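Long-range contacts in 35 kDa hemin binding protein (Porphyromonas gingivalis, PDB 5Y1A), which is named for its binding of hemin, pairs a thioredoxin domain with a beta-sandwich domain, and is a cargo of the type IX secretion system: residues Ser33-Glu41 and His261-Glu269; Ala143-Leu151 and Thr162-Leu173. All coordinates share one frame; numbering follows the deposited sequence.

Interaction 1 of 2, residues Ser33-Glu41 and His261-Glu269; sequences SFKKNVVLE and HSIINAGQE
K35 and N37 are held by the amide of N265, which spans K36. N265 ND2 gives a straight bond to K35 O at 3.1 Å, arriving from well above the carbonyl plane; its other N-H goes to A145 O. K36 bends at chi2 (75°), bringing its CD to 3.6 Å from I264 O; its NZ bonds to G137 O and binds a water that donates to I263 O. NZ reaches a second water only weakly, and that water donates to I264 O. N37 N donates to N265 OD1 at 2.8 Å, and OD1 takes a weak bond from A266 N. In turn, N37 ND2 meets A266 O at 2.8 Å, with that oxygen in the amide plane.

Then the contact turns apolar. V39 splits its methyls, CG2 pressing on A266 CB at a tight 3.4 Å and CG1 on I263 CD1 at 3.7 Å. E41 brushes I263 CD1 with OE1, while OE2 goes to R114 and Y183. Strand 38-41 crosses strand 263-269 nearly at right angles (93°), putting the thioredoxin-type sheet, where 34-44 pairs with 73-79 and 109-112, against the edge strand of a second sheet, whose classic beta bulge at I264 and N265 faces V251 of strand 245-252.

Interaction 2 of 2, residues Ala143-Leu151 and Thr162-Leu173; sequences APAEVNLKL and TATFTGKVDADL
L149 meets the ring of F165 at its edge, in the ring plane: L149 CG sits 3.6 Å from F165 CD1, and the L149 methyls CD1 and CD2 spread along that same edge. With F165 CG beside its backbone N (chi1 -51°), the side chain is laid alongside that of V147, pointing the same way, with V147 CG2 4.0 Å from F165 CB. Toward one end of the strands L151 folds its CD2 onto A163 CB at 3.4 Å, closer than usual van der Waals contact. Toward the other, A145 CB touches V169 CG1, and beyond the pairing P144 CG packs on L173 CD2 at 3.7 Å, the two side chains crossing obliquely.

This is a beta hairpin, strands 145-153 and 161-169, in one sheet of the beta-sandwich domain, and its apolar face packs on V247, A249 and V251 of strand 245-252 in the facing sheet. Six antiparallel backbone bonds join E146 with K168, N148 with T166 and K150 with T164, and D170 N to P144 O adds a seventh. G167 lies opposite V147, and its CA makes a CA-H...O contact with E146 O at 3.2 Å, an approach this close because no side chain intervenes.

The other face is polar. N148 ND2 donates to E146 OE1 at 3.0 Å from above the carboxylate plane, and it also holds a water that bonds T166 OG1. A second water donates to K150 O and is bonded to the hydroxyls of T162 and T164. T162 OG1 also bonds T152 OG1. K150 bends once, at chi2 (57°), and its NZ forms a salt bridge with E275. Where the pairing ends, D170 OD2 lies 3.3 Å from P144 CA, while its OD1 bonds S33 OG.

Overall arrangement
Interaction 1 is the more buried of the two and joins elements of different sheets; interaction 2 pairs neighbouring strands of one sheet and turns one face outward. The chemistry follows: asparagine amides and a few apolar atoms bind the crossing strands of interaction 1, whereas regular backbone bonds carry interaction 2, with an apolar face and a polar, watered one. Their centres lie 10 Å apart, and 143-151 with 162-173 is nested along the chain within the loop that interaction 1 closes. They also touch. The joint from N265 to A145 ties strand 263-270 to the hairpin, and F34 CB packs on A145 O, which brings strand 34-44 against the hairpin as well as strand 263-270.

Interaction 1 of 2, residues Ser33-Glu41 and His261-Glu269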
loop_
_atom_site.group_PDB
_atom_site.type_symbol
_atom_site.label_atom_id
_atom_site.label_comp_id
_atom_site.label_asym_id
_atom_site.label_seq_id
_atom_site.Cartn_x
_atom_site.Cartn_y
_atom_site.Cartn_z
ATOM N N SER A 33 18.736 9.568 -15.917
ATOM C CA SER A 33 18.669 8.425 -16.837
ATOM C C SER A 33 17.283 7.812 -16.908
ATOM O O SER A 33 16.991 7.072 -17.846
ATOM C CB SER A 33 19.611 7.307 -16.381
ATOM O OG SER A 33 20.940 7.751 -16.231
ATOM N N PHE A 34 16.448 8.066 -15.892
ATOM C CA PHE A 34 15.235 7.274 -15.712
ATOM C C PHE A 34 13.929 8.049 -15.971
ATOM O O PHE A 34 13.929 9.269 -16.011
ATOM C CB PHE A 34 15.262 6.612 -14.309
ATOM C CG PHE A 34 16.503 5.829 -14.042
ATOM C CD1 PHE A 34 16.716 4.606 -14.675
ATOM C CD2 PHE A 34 17.475 6.309 -13.188
ATOM C CE1 PHE A 34 17.882 3.879 -14.464
ATOM C CE2 PHE A 34 18.636 5.588 -12.964
ATOM C CZ PHE A 34 18.837 4.358 -13.611
ATOM N N LYS A 35 12.824 7.321 -16.110
ATOM C CA LYS A 35 11.519 7.904 -16.424
ATOM C C LYS A 35 10.772 8.291 -15.143
ATOM O O LYS A 35 10.451 7.424 -14.341
ATOM C CB LYS A 35 10.692 6.885 -17.209
ATOM C CG LYS A 35 9.240 7.285 -17.458
ATOM C CD LYS A 35 8.478 6.176 -18.200
ATOM C CE LYS A 35 8.070 5.036 -17.246
ATOM N NZ LYS A 35 7.334 3.961 -17.985
ATOM N N LYS A 36 10.472 9.580 -14.989
ATOM C CA LYS A 36 9.853 10.112 -13.761
ATOM C C LYS A 36 8.379 9.724 -13.584
ATOM O O LYS A 36 7.555 9.912 -14.484
ATOM C CB LYS A 36 10.032 11.650 -13.732
ATOM C CG LYS A 36 9.410 12.407 -12.564
ATOM C CD LYS A 36 10.216 12.226 -11.296
ATOM C CE LYS A 36 9.716 13.075 -10.103
ATOM N NZ LYS A 36 10.298 14.444 -10.050
ATOM N N ASN A 37 8.077 9.184 -12.402
ATOM C CA ASN A 37 6.696 9.037 -11.921
ATOM C C ASN A 37 6.517 9.992 -10.755
ATOM O O ASN A 37 7.468 10.244 -10.030
ATOM C CB ASN A 37 6.425 7.614 -11.437
ATOM C CG ASN A 37 6.579 6.592 -12.551
ATOM O OD1 ASN A 37 6.164 6.845 -13.677
ATOM N ND2 ASN A 37 7.186 5.460 -12.250
ATOM N N VAL A 38 5.296 10.491 -10.592
ATOM C CA VAL A 38 4.982 11.508 -9.603
ATOM C C VAL A 38 4.153 10.872 -8.506
ATOM O O VAL A 38 3.206 10.159 -8.791
ATOM C CB VAL A 38 4.222 12.688 -10.248
ATOM C CG1 VAL A 38 3.499 13.544 -9.143
ATOM C CG2 VAL A 38 5.182 13.579 -11.001
ATOM N N VAL A 39 4.536 11.123 -7.255
ATOM C CA VAL A 39 3.751 10.731 -6.080
ATOM C C VAL A 39 3.023 11.953 -5.525
ATOM O O VAL A 39 3.608 13.023 -5.391
ATOM C CB VAL A 39 4.696 10.125 -4.980
ATOM C CG1 VAL A 39 3.950 9.890 -3.657
ATOM C CG2 VAL A 39 5.339 8.836 -5.489
ATOM N N LEU A 40 1.735 11.795 -5.229
ATOM C CA LEU A 40 0.972 12.829 -4.527
ATOM C C LEU A 40 0.653 12.261 -3.160
ATOM O O LEU A 40 0.259 11.095 -3.069
ATOM C CB LEU A 40 -0.327 13.159 -5.281
ATOM C CG LEU A 40 -0.186 13.543 -6.769
ATOM C CD1 LEU A 40 -1.556 13.942 -7.335
ATOM C CD2 LEU A 40 0.826 14.685 -6.930
ATOM N N GLU A 41 0.897 13.043 -2.102
ATOM C CA GLU A 41 0.424 12.693 -0.747
ATOM C C GLU A 41 -0.652 13.692 -0.377
ATOM O O GLU A 41 -0.390 14.887 -0.302
ATOM C CB GLU A 41 1.603 12.657 0.264
ATOM C CG GLU A 41 2.535 11.469 -0.060
ATOM C CD GLU A 41 3.846 11.521 0.694
ATOM O OE1 GLU A 41 4.559 12.522 0.507
ATOM O OE2 GLU A 41 4.145 10.576 1.468
ATOM N N HIS A 261 13.882 17.343 0.738
ATOM C CA HIS A 261 13.305 16.116 1.290
ATOM C C HIS A 261 12.391 15.507 0.198
ATOM O O HIS A 261 11.391 14.814 0.495
ATOM C CB HIS A 261 12.527 16.445 2.580
ATOM C CG HIS A 261 11.758 17.735 2.490
ATOM N ND1 HIS A 261 12.250 18.936 2.971
ATOM C CD2 HIS A 261 10.560 18.022 1.923
ATOM C CE1 HIS A 261 11.373 19.900 2.718
ATOM N NE2 HIS A 261 10.349 19.376 2.067
ATOM N N SER A 262 12.743 15.752 -1.068
ATOM C CA SER A 262 11.848 15.374 -2.185
ATOM C C SER A 262 11.870 13.880 -2.494
ATOM O O SER A 262 12.852 13.169 -2.197
ATOM C CB SER A 262 12.169 16.189 -3.462
ATOM O OG SER A 262 13.467 15.865 -3.957
ATOM N N ILE A 263 10.780 13.423 -3.090
ATOM C CA ILE A 263 10.688 12.077 -3.637
ATOM C C ILE A 263 11.330 12.122 -5.025
ATOM O O ILE A 263 10.983 12.971 -5.864
ATOM C CB ILE A 263 9.221 11.608 -3.696
ATOM C CG1 ILE A 263 8.588 11.692 -2.284
ATOM C CG2 ILE A 263 9.160 10.199 -4.298
ATOM C CD1 ILE A 263 7.104 11.222 -2.204
ATOM N N ILE A 264 12.275 11.209 -5.234
ATOM C CA ILE A 264 13.104 11.208 -6.412
ATOM C C ILE A 264 12.401 10.410 -7.537
ATOM O O ILE A 264 12.303 10.892 -8.686
ATOM C CB ILE A 264 14.484 10.631 -6.080
ATOM C CG1 ILE A 264 15.201 11.529 -5.062
ATOM C CG2 ILE A 264 15.350 10.503 -7.361
ATOM C CD1 ILE A 264 16.313 10.788 -4.255
ATOM N N ASN A 265 11.976 9.184 -7.229
ATOM C CA ASN A 265 11.131 8.444 -8.163
ATOM C C ASN A 265 10.332 7.377 -7.436
ATOM O O ASN A 265 10.545 7.130 -6.244
ATOM C CB ASN A 265 11.960 7.812 -9.283
ATOM C CG ASN A 265 11.216 7.774 -10.616
ATOM O OD1 ASN A 265 9.994 8.007 -10.699
ATOM N ND2 ASN A 265 11.952 7.478 -11.670
ATOM N N ALA A 266 9.394 6.760 -8.147
ATOM C CA ALA A 266 8.450 5.832 -7.511
ATOM C C ALA A 266 8.089 4.724 -8.492
ATOM O O ALA A 266 8.233 4.890 -9.707
ATOM C CB ALA A 266 7.204 6.573 -7.154
ATOM N N GLY A 267 7.580 3.624 -7.949
ATOM C CA GLY A 267 7.020 2.535 -8.748
ATOM C C GLY A 267 5.788 2.012 -8.009
ATOM O O GLY A 267 5.670 2.157 -6.790
ATOM N N GLN A 268 4.860 1.406 -8.743
ATOM C CA GLN A 268 3.619 0.926 -8.123
ATOM C C GLN A 268 3.056 -0.238 -8.910
ATOM O O GLN A 268 3.064 -0.230 -10.150
ATOM C CB GLN A 268 2.574 2.044 -8.056
ATOM C CG GLN A 268 1.281 1.649 -7.365
ATOM C CD GLN A 268 0.291 2.765 -7.391
ATOM O OE1 GLN A 268 0.445 3.765 -6.688
ATOM N NE2 GLN A 268 -0.727 2.618 -8.224
ATOM N N GLU A 269 2.575 -1.247 -8.175
ATOM C CA GLU A 269 1.981 -2.423 -8.804
ATOM C C GLU A 269 0.744 -2.860 -8.021
ATOM O O GLU A 269 0.628 -2.577 -6.812
ATOM C CB GLU A 269 3.004 -3.588 -8.846
ATOM C CG GLU A 269 4.275 -3.360 -9.716
ATOM C CD GLU A 269 4.018 -3.122 -11.234
ATOM O OE1 GLU A 269 2.912 -3.401 -11.751
ATOM O OE2 GLU A 269 4.943 -2.628 -11.908
HETATM O O HOH W 1 13.372 13.264 -9.492
HETATM O O HOH W 2 10.937 15.292 -7.348
#

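Interaction 2 of 2, residues Ala143-Leu151 and Thr162-Leu173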
loop_
_atom_site.group_PDB
_atom_site.type_symbol
_atom_site.label_atom_id
_atom_site.label_comp_id
_atom_site.label_asym_id
_atom_site.label_seq_id
_atom_site.Cartn_x
_atom_site.Cartn_y
_atom_site.Cartn_z
ATOM N N ALA A 143 14.397 11.338 -14.193
ATOM C CA ALA A 143 14.722 11.262 -12.771
ATOM C C ALA A 143 16.028 10.496 -12.620
ATOM O O ALA A 143 16.347 9.633 -13.463
ATOM C CB ALA A 143 13.588 10.559 -12.031
ATOM N N PRO A 144 16.818 10.815 -11.578
ATOM C CA PRO A 144 18.093 10.142 -11.328
ATOM C C PRO A 144 17.996 8.847 -10.501
ATOM O O PRO A 144 19.000 8.372 -10.009
ATOM C CB PRO A 144 18.874 11.206 -10.560
ATOM C CG PRO A 144 17.836 11.875 -9.755
ATOM C CD PRO A 144 16.616 11.950 -10.641
ATOM N N ALA A 145 16.788 8.302 -10.349
ATOM C CA ALA A 145 16.601 6.990 -9.717
ATOM C C ALA A 145 15.415 6.299 -10.344
ATOM O O ALA A 145 14.582 6.944 -11.005
ATOM C CB ALA A 145 16.414 7.131 -8.192
ATOM N N GLU A 146 15.345 4.982 -10.150
ATOM C CA GLU A 146 14.210 4.200 -10.612
ATOM C C GLU A 146 13.982 3.115 -9.573
ATOM O O GLU A 146 14.936 2.644 -8.926
ATOM C CB GLU A 146 14.515 3.599 -11.992
ATOM C CG GLU A 146 13.597 2.512 -12.489
ATOM C CD GLU A 146 14.151 1.876 -13.749
ATOM O OE1 GLU A 146 14.828 0.819 -13.648
ATOM O OE2 GLU A 146 13.921 2.463 -14.829
ATOM N N VAL A 147 12.719 2.735 -9.408
ATOM C CA VAL A 147 12.393 1.611 -8.536
ATOM C C VAL A 147 11.300 0.772 -9.166
ATOM O O VAL A 147 10.260 1.297 -9.610
ATOM C CB VAL A 147 12.073 2.035 -7.069
ATOM C CG1 VAL A 147 10.950 3.052 -7.015
ATOM C CG2 VAL A 147 11.769 0.800 -6.202
ATOM N N ASN A 148 11.588 -0.522 -9.218
ATOM C CA ASN A 148 10.735 -1.534 -9.832
ATOM C C ASN A 148 10.243 -2.459 -8.729
ATOM O O ASN A 148 10.976 -2.737 -7.777
ATOM C CB ASN A 148 11.540 -2.327 -10.864
ATOM C CG ASN A 148 12.087 -1.439 -11.978
ATOM O OD1 ASN A 148 11.323 -0.796 -12.708
ATOM N ND2 ASN A 148 13.404 -1.370 -12.078
ATOM N N LEU A 149 9.020 -2.959 -8.890
ATOM C CA LEU A 149 8.380 -3.772 -7.863
ATOM C C LEU A 149 7.990 -5.131 -8.414
ATOM O O LEU A 149 7.409 -5.235 -9.519
ATOM C CB LEU A 149 7.108 -3.067 -7.379
ATOM C CG LEU A 149 7.190 -1.883 -6.424
ATOM C CD1 LEU A 149 7.893 -0.657 -7.057
ATOM C CD2 LEU A 149 5.778 -1.538 -6.009
ATOM N N LYS A 150 8.339 -6.167 -7.656
ATOM C CA LYS A 150 7.830 -7.510 -7.903
ATOM C C LYS A 150 7.107 -7.944 -6.639
ATOM O O LYS A 150 7.718 -8.093 -5.570
ATOM C CB LYS A 150 8.950 -8.486 -8.304
ATOM C CG LYS A 150 8.511 -9.963 -8.377
ATOM C CD LYS A 150 7.352 -10.201 -9.346
ATOM C CE LYS A 150 6.812 -11.644 -9.158
ATOM N NZ LYS A 150 5.869 -12.076 -10.227
ATOM N N LEU A 151 5.806 -8.140 -6.773
ATOM C CA LEU A 151 4.975 -8.523 -5.639
ATOM C C LEU A 151 4.567 -9.978 -5.743
ATOM O O LEU A 151 4.404 -10.494 -6.852
ATOM C CB LEU A 151 3.692 -7.675 -5.618
ATOM C CG LEU A 151 3.863 -6.153 -5.672
ATOM C CD1 LEU A 151 2.480 -5.485 -5.593
ATOM C CD2 LEU A 151 4.798 -5.651 -4.528
ATOM N N THR A 162 4.604 -10.564 -0.265
ATOM C CA THR A 162 5.985 -10.102 -0.373
ATOM C C THR A 162 6.085 -8.981 -1.414
ATOM O O THR A 162 5.270 -8.886 -2.335
ATOM C CB THR A 162 6.962 -11.262 -0.742
ATOM O OG1 THR A 162 6.840 -11.553 -2.144
ATOM C CG2 THR A 162 6.649 -12.525 0.093
ATOM N N ALA A 163 7.104 -8.149 -1.258
ATOM C CA ALA A 163 7.362 -7.064 -2.192
ATOM C C ALA A 163 8.872 -6.949 -2.310
ATOM O O ALA A 163 9.583 -6.790 -1.311
ATOM C CB ALA A 163 6.741 -5.755 -1.689
ATOM N N THR A 164 9.367 -7.090 -3.530
ATOM C CA THR A 164 10.789 -6.938 -3.778
ATOM C C THR A 164 10.967 -5.668 -4.607
ATOM O O THR A 164 10.381 -5.536 -5.693
ATOM C CB THR A 164 11.353 -8.162 -4.516
ATOM O OG1 THR A 164 11.097 -9.323 -3.725
ATOM C CG2 THR A 164 12.853 -8.015 -4.704
ATOM N N PHE A 165 11.749 -4.728 -4.064
ATOM C CA PHE A 165 11.978 -3.434 -4.685
ATOM C C PHE A 165 13.398 -3.432 -5.164
ATOM O O PHE A 165 14.320 -3.613 -4.373
ATOM C CB PHE A 165 11.809 -2.291 -3.676
ATOM C CG PHE A 165 10.533 -2.363 -2.908
ATOM C CD1 PHE A 165 9.327 -2.281 -3.571
ATOM C CD2 PHE A 165 10.530 -2.605 -1.536
ATOM C CE1 PHE A 165 8.127 -2.358 -2.874
ATOM C CE2 PHE A 165 9.316 -2.679 -0.832
ATOM C CZ PHE A 165 8.120 -2.573 -1.518
ATOM N N THR A 166 13.569 -3.268 -6.464
ATOM C CA THR A 166 14.899 -3.266 -7.053
ATOM C C THR A 166 15.006 -2.018 -7.895
ATOM O O THR A 166 14.052 -1.618 -8.553
ATOM C CB THR A 166 15.141 -4.510 -7.961
ATOM O OG1 THR A 166 14.133 -4.555 -8.977
ATOM C CG2 THR A 166 15.102 -5.816 -7.128
ATOM N N GLY A 167 16.177 -1.414 -7.894
ATOM C CA GLY A 167 16.322 -0.196 -8.665
ATOM C C GLY A 167 17.748 0.233 -8.852
ATOM O O GLY A 167 18.690 -0.507 -8.549
ATOM N N LYS A 168 17.917 1.442 -9.378
ATOM C CA LYS A 168 19.242 1.994 -9.625
ATOM C C LYS A 168 19.182 3.494 -9.491
ATOM O O LYS A 168 18.151 4.091 -9.758
ATOM C CB LYS A 168 19.720 1.656 -11.040
ATOM C CG LYS A 168 20.388 0.306 -11.171
ATOM C CD LYS A 168 21.101 0.186 -12.500
ATOM C CE LYS A 168 22.039 -1.014 -12.513
ATOM N NZ LYS A 168 21.335 -2.287 -12.145
ATOM N N VAL A 169 20.300 4.091 -9.086
ATOM C CA VAL A 169 20.418 5.541 -9.013
ATOM C C VAL A 169 21.594 5.958 -9.909
ATOM O O VAL A 169 22.553 5.197 -10.085
ATOM C CB VAL A 169 20.582 6.081 -7.557
ATOM C CG1 VAL A 169 19.473 5.538 -6.643
ATOM C CG2 VAL A 169 21.961 5.739 -6.947
ATOM N N ASP A 170 21.493 7.150 -10.476
ATOM C CA ASP A 170 22.580 7.732 -11.248
ATOM C C ASP A 170 23.810 7.984 -10.387
ATOM O O ASP A 170 23.713 8.130 -9.156
ATOM C CB ASP A 170 22.144 9.050 -11.884
ATOM C CG ASP A 170 21.330 8.862 -13.142
ATOM O OD1 ASP A 170 21.426 7.805 -13.806
ATOM O OD2 ASP A 170 20.598 9.804 -13.465
ATOM N N ALA A 171 24.969 8.089 -11.049
ATOM C CA ALA A 171 26.262 8.281 -10.362
ATOM C C ALA A 171 26.302 9.406 -9.321
ATOM O O ALA A 171 26.938 9.280 -8.263
ATOM C CB ALA A 171 27.396 8.485 -11.414
ATOM N N ASP A 172 25.624 10.507 -9.618
ATOM C CA ASP A 172 25.669 11.674 -8.756
ATOM C C ASP A 172 24.974 11.443 -7.408
ATOM O O ASP A 172 25.210 12.172 -6.437
ATOM C CB ASP A 172 25.107 12.891 -9.479
ATOM C CG ASP A 172 23.640 12.735 -9.854
ATOM O OD1 ASP A 172 23.310 11.994 -10.814
ATOM O OD2 ASP A 172 22.813 13.365 -9.182
ATOM N N LEU A 173 24.142 10.407 -7.351
ATOM C CA LEU A 173 23.417 10.089 -6.135
ATOM C C LEU A 173 24.111 9.020 -5.282
ATOM O O LEU A 173 23.767 8.832 -4.104
ATOM C CB LEU A 173 21.994 9.655 -6.504
ATOM C CG LEU A 173 20.834 10.634 -6.266
ATOM C CD1 LEU A 173 21.111 12.079 -6.598
ATOM C CD2 LEU A 173 19.522 10.140 -6.916
HETATM O O HOH W 3 14.784 -3.628 -11.445
HETATM O O HOH W 4 8.341 -10.394 -4.119
#